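Local coordinates for uncharacterized protein (Bombyx mori, PDB 5AZ0) that probably catalyses the NAD(P)H-dependent reduction of carbonyl compounds, as an aldo-keto reductase of the silkworm, at residues 200-210 and 263-272. Numbering follows the deposited sequence.
Sequences VNLNLSQADLV and NLGYLYQRGI. With ACT (acetate ion), chain J; ACT (acetate ion), chain D.
Arg270 reaches across to the backbone carbonyl of Ser205 and holds that one oxygen with both terminal nitrogens. From Arg270 NH1 to Ser205 O is 2.8 Å, with the donor in the carbonyl plane on a lone pair; Arg270 NH2 lies 3.1 Å from Ser205 O and is more bent, with an N-H...O angle of 138°. Because the oxygen sits within about 5° of the guanidinium plane, the group presents its edge to it. A bend at chi3 (52°) in an otherwise extended side chain turns that edge to the carbonyl. A water accepts a weak bond from NH1 and donates to Asn201 O, adding a second, indirect link to the same loop.

Apolar side chains pack against the guanidinium. Ile272 CD1 lies over the centre of one face, 3.7 Å above the plane, while Val200 CG1 is 3.5 Å from Arg270 NH1. Val210 crosses the arginine at about a right angle. Ile272 CD1 also meets Val200 CG1 and Val210 CG1, and Val200 CG1 lies 3.9 Å from Leu267 CD2.

In the TIM barrel of the aldo-keto reductases, 200-210 leads from strand 195-199 into helix 207-215, and 263-272 carries the end of helix 259-269 toward strand 273-274. Helix 259-269 ends in a Schellman motif: Gly271 has positive phi, and Gly271 N and Ile272 N bond back to Tyr268 O and Leu267 O.

Leu202 divides its branches between two residues earlier in helix 259-269: CD2 meets the Tyr266 ring obliquely, 3.5 Å from CD2 of the tyrosine, whereas CD1 packs alongside the Asn263 side chain. Leu303 of helix 297-304 touches both Leu202 and Tyr266.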
loop_
_atom_site.group_PDB
_atom_site.type_symbol
_atom_site.label_atom_id
_atom_site.label_comp_id
_atom_site.label_asym_id
_atom_site.label_seq_id
_atom_site.Cartn_x
_atom_site.Cartn_y
_atom_site.Cartn_z
ATOM N N VAL A 200 1.894 -7.436 -4.139
ATOM C CA VAL A 200 1.575 -8.860 -4.057
ATOM C C VAL A 200 0.271 -9.066 -4.787
ATOM O O VAL A 200 -0.692 -8.306 -4.628
ATOM C CB VAL A 200 1.398 -9.380 -2.644
ATOM C CG1 VAL A 200 1.613 -10.918 -2.606
ATOM C CG2 VAL A 200 2.392 -8.726 -1.695
ATOM N N ASN A 201 0.252 -10.095 -5.613
ATOM C CA ASN A 201 -0.926 -10.516 -6.427
ATOM C C ASN A 201 -0.731 -12.006 -6.907
ATOM O O ASN A 201 0.153 -12.726 -6.408
ATOM C CB ASN A 201 -1.167 -9.505 -7.564
ATOM C CG ASN A 201 0.080 -9.278 -8.391
ATOM O OD1 ASN A 201 0.608 -10.236 -9.014
ATOM N ND2 ASN A 201 0.534 -8.019 -8.476
ATOM N N LEU A 202 -1.644 -12.523 -7.730
ATOM C CA LEU A 202 -1.602 -13.947 -8.062
ATOM C C LEU A 202 -0.356 -14.347 -8.933
ATOM O O LEU A 202 0.117 -15.447 -8.806
ATOM C CB LEU A 202 -2.920 -14.390 -8.651
ATOM C CG LEU A 202 -4.058 -14.362 -7.667
ATOM C CD1 LEU A 202 -5.355 -14.465 -8.434
ATOM C CD2 LEU A 202 -3.949 -15.475 -6.617
ATOM N N ASN A 203 0.164 -13.420 -9.724
ATOM C CA ASN A 203 1.337 -13.610 -10.529
ATOM C C ASN A 203 2.641 -13.281 -9.843
ATOM O O ASN A 203 3.687 -13.777 -10.313
ATOM C CB ASN A 203 1.268 -12.764 -11.809
ATOM C CG ASN A 203 0.082 -13.143 -12.695
ATOM O OD1 ASN A 203 -0.557 -12.303 -13.287
ATOM N ND2 ASN A 203 -0.231 -14.419 -12.746
ATOM N N LEU A 204 2.602 -12.409 -8.793
ATOM C CA LEU A 204 3.775 -12.047 -8.022
ATOM C C LEU A 204 3.552 -12.341 -6.551
ATOM O O LEU A 204 3.210 -11.451 -5.743
ATOM C CB LEU A 204 4.102 -10.594 -8.221
ATOM C CG LEU A 204 5.474 -10.104 -7.728
ATOM C CD1 LEU A 204 6.560 -10.535 -8.706
ATOM C CD2 LEU A 204 5.518 -8.561 -7.580
ATOM N N SER A 205 3.754 -13.580 -6.173
ATOM C CA SER A 205 3.468 -13.984 -4.797
ATOM C C SER A 205 4.430 -13.441 -3.756
ATOM O O SER A 205 4.071 -13.444 -2.594
ATOM C CB SER A 205 3.511 -15.525 -4.668
ATOM O OG SER A 205 4.880 -15.972 -4.701
ATOM N N GLN A 206 5.677 -13.144 -4.141
ATOM C CA GLN A 206 6.792 -12.765 -3.224
ATOM C C GLN A 206 6.908 -13.658 -2.004
ATOM O O GLN A 206 7.058 -13.206 -0.851
ATOM C CB GLN A 206 6.712 -11.262 -2.855
ATOM C CG GLN A 206 6.609 -10.446 -4.120
ATOM C CD GLN A 206 7.459 -9.237 -4.125
ATOM O OE1 GLN A 206 8.684 -9.329 -4.060
ATOM N NE2 GLN A 206 6.833 -8.077 -4.236
ATOM N N ALA A 207 6.821 -14.959 -2.261
ATOM C CA ALA A 207 6.775 -15.904 -1.178
ATOM C C ALA A 207 7.933 -15.781 -0.212
ATOM O O ALA A 207 7.726 -15.749 1.001
ATOM C CB ALA A 207 6.628 -17.381 -1.698
ATOM N N ASP A 208 9.149 -15.691 -0.704
ATOM C CA ASP A 208 10.303 -15.612 0.221
ATOM C C ASP A 208 10.261 -14.298 1.006
ATOM O O ASP A 208 10.535 -14.287 2.193
ATOM C CB ASP A 208 11.666 -15.696 -0.523
ATOM C CG ASP A 208 11.971 -17.116 -1.058
ATOM O OD1 ASP A 208 11.245 -18.047 -0.752
ATOM O OD2 ASP A 208 12.908 -17.265 -1.860
ATOM N N LEU A 209 9.997 -13.195 0.302
ATOM C CA LEU A 209 9.923 -11.869 0.989
ATOM C C LEU A 209 8.770 -11.845 2.052
ATOM O O LEU A 209 8.998 -11.529 3.210
ATOM C CB LEU A 209 9.829 -10.747 -0.035
ATOM C CG LEU A 209 9.724 -9.267 0.477
ATOM C CD1 LEU A 209 10.825 -8.960 1.457
ATOM C CD2 LEU A 209 9.661 -8.314 -0.741
ATOM N N VAL A 210 7.629 -12.404 1.702
ATOM C CA VAL A 210 6.508 -12.462 2.650
ATOM C C VAL A 210 6.862 -13.313 3.856
ATOM O O VAL A 210 6.634 -12.916 4.986
ATOM C CB VAL A 210 5.241 -12.960 1.942
ATOM C CG1 VAL A 210 4.107 -13.298 2.919
ATOM C CG2 VAL A 210 4.774 -11.929 0.933
ATOM N N ASN A 263 -9.378 -13.648 -5.324
ATOM C CA ASN A 263 -8.086 -12.957 -5.251
ATOM C C ASN A 263 -7.844 -12.272 -3.888
ATOM O O ASN A 263 -6.857 -12.586 -3.224
ATOM C CB ASN A 263 -7.977 -11.986 -6.393
ATOM C CG ASN A 263 -6.580 -11.454 -6.617
ATOM O OD1 ASN A 263 -5.708 -11.406 -5.709
ATOM N ND2 ASN A 263 -6.355 -10.994 -7.809
ATOM N N LEU A 264 -8.768 -11.421 -3.418
ATOM C CA LEU A 264 -8.550 -10.754 -2.119
ATOM C C LEU A 264 -8.594 -11.689 -0.953
ATOM O O LEU A 264 -7.841 -11.540 0.038
ATOM C CB LEU A 264 -9.509 -9.569 -1.866
ATOM C CG LEU A 264 -9.362 -8.439 -2.858
ATOM C CD1 LEU A 264 -10.252 -7.222 -2.454
ATOM C CD2 LEU A 264 -7.927 -8.015 -3.075
ATOM N N GLY A 265 -9.506 -12.639 -1.005
ATOM C CA GLY A 265 -9.591 -13.583 0.075
ATOM C C GLY A 265 -8.372 -14.496 0.213
ATOM O O GLY A 265 -7.998 -14.887 1.314
ATOM N N TYR A 266 -7.761 -14.810 -0.911
ATOM C CA TYR A 266 -6.533 -15.598 -0.963
ATOM C C TYR A 266 -5.388 -14.830 -0.210
ATOM O O TYR A 266 -4.763 -15.355 0.763
ATOM C CB TYR A 266 -6.205 -15.853 -2.424
ATOM C CG TYR A 266 -4.891 -16.566 -2.586
ATOM C CD1 TYR A 266 -4.703 -17.873 -2.074
ATOM C CD2 TYR A 266 -3.811 -15.935 -3.195
ATOM C CE1 TYR A 266 -3.485 -18.526 -2.193
ATOM C CE2 TYR A 266 -2.575 -16.601 -3.363
ATOM C CZ TYR A 266 -2.423 -17.906 -2.870
ATOM O OH TYR A 266 -1.206 -18.550 -3.026
ATOM N N LEU A 267 -5.233 -13.547 -0.567
ATOM C CA LEU A 267 -4.231 -12.662 0.107
ATOM C C LEU A 267 -4.523 -12.591 1.564
ATOM O O LEU A 267 -3.597 -12.723 2.423
ATOM C CB LEU A 267 -4.141 -11.246 -0.510
ATOM C CG LEU A 267 -3.652 -11.263 -1.958
ATOM C CD1 LEU A 267 -3.778 -9.925 -2.646
ATOM C CD2 LEU A 267 -2.194 -11.723 -2.074
ATOM N N TYR A 268 -5.810 -12.459 1.893
ATOM C CA TYR A 268 -6.180 -12.366 3.294
ATOM C C TYR A 268 -5.770 -13.612 4.004
ATOM O O TYR A 268 -5.299 -13.579 5.142
ATOM C CB TYR A 268 -7.690 -12.161 3.434
ATOM C CG TYR A 268 -8.181 -12.363 4.809
ATOM C CD1 TYR A 268 -7.826 -11.513 5.804
ATOM C CD2 TYR A 268 -8.997 -13.440 5.128
ATOM C CE1 TYR A 268 -8.253 -11.693 7.108
ATOM C CE2 TYR A 268 -9.454 -13.634 6.448
ATOM C CZ TYR A 268 -9.070 -12.751 7.451
ATOM O OH TYR A 268 -9.480 -12.946 8.802
ATOM N N GLN A 269 -6.020 -14.737 3.337
ATOM C CA GLN A 269 -5.702 -16.032 3.879
ATOM C C GLN A 269 -4.172 -16.303 3.964
ATOM O O GLN A 269 -3.781 -17.064 4.793
ATOM C CB GLN A 269 -6.357 -17.143 3.040
ATOM C CG GLN A 269 -6.437 -18.471 3.810
ATOM C CD GLN A 269 -7.388 -19.499 3.168
ATOM O OE1 GLN A 269 -8.553 -19.205 2.886
ATOM N NE2 GLN A 269 -6.874 -20.696 2.937
ATOM N N ARG A 270 -3.353 -15.649 3.130
ATOM C CA ARG A 270 -1.900 -15.571 3.358
ATOM C C ARG A 270 -1.483 -14.671 4.524
ATOM O O ARG A 270 -0.279 -14.583 4.828
ATOM C CB ARG A 270 -1.161 -15.147 2.101
ATOM C CG ARG A 270 -1.467 -15.975 0.860
ATOM C CD ARG A 270 -0.530 -15.603 -0.309
ATOM N NE ARG A 270 0.896 -15.652 0.073
ATOM C CZ ARG A 270 1.858 -15.021 -0.594
ATOM N NH1 ARG A 270 1.582 -14.296 -1.670
ATOM N NH2 ARG A 270 3.098 -15.062 -0.149
ATOM N N GLY A 271 -2.437 -14.040 5.220
ATOM C CA GLY A 271 -2.107 -13.067 6.275
ATOM C C GLY A 271 -1.589 -11.720 5.745
ATOM O O GLY A 271 -0.881 -11.002 6.439
ATOM N N ILE A 272 -1.972 -11.376 4.530
ATOM C CA ILE A 272 -1.533 -10.173 3.865
ATOM C C ILE A 272 -2.702 -9.167 3.813
ATOM O O ILE A 272 -3.810 -9.553 3.454
ATOM C CB ILE A 272 -1.073 -10.517 2.429
ATOM C CG1 ILE A 272 0.173 -11.399 2.538
ATOM C CG2 ILE A 272 -0.746 -9.263 1.663
ATOM C CD1 ILE A 272 0.728 -11.937 1.213
HETATM C C ACT J . 9.173 -15.720 -4.363
HETATM O O ACT J . 9.813 -16.110 -3.385
HETATM O OXT ACT J . 9.283 -14.536 -4.651
HETATM C CH3 ACT J . 8.215 -16.578 -5.161
HETATM C C ACT D . 9.893 -5.940 -3.527
HETATM O O ACT D . 8.718 -5.850 -4.145
HETATM O OXT ACT D . 10.286 -5.228 -2.560
HETATM C CH3 ACT D . 10.967 -6.924 -3.897
HETATM O O HOH W 1 0.033 -14.453 -4.134
#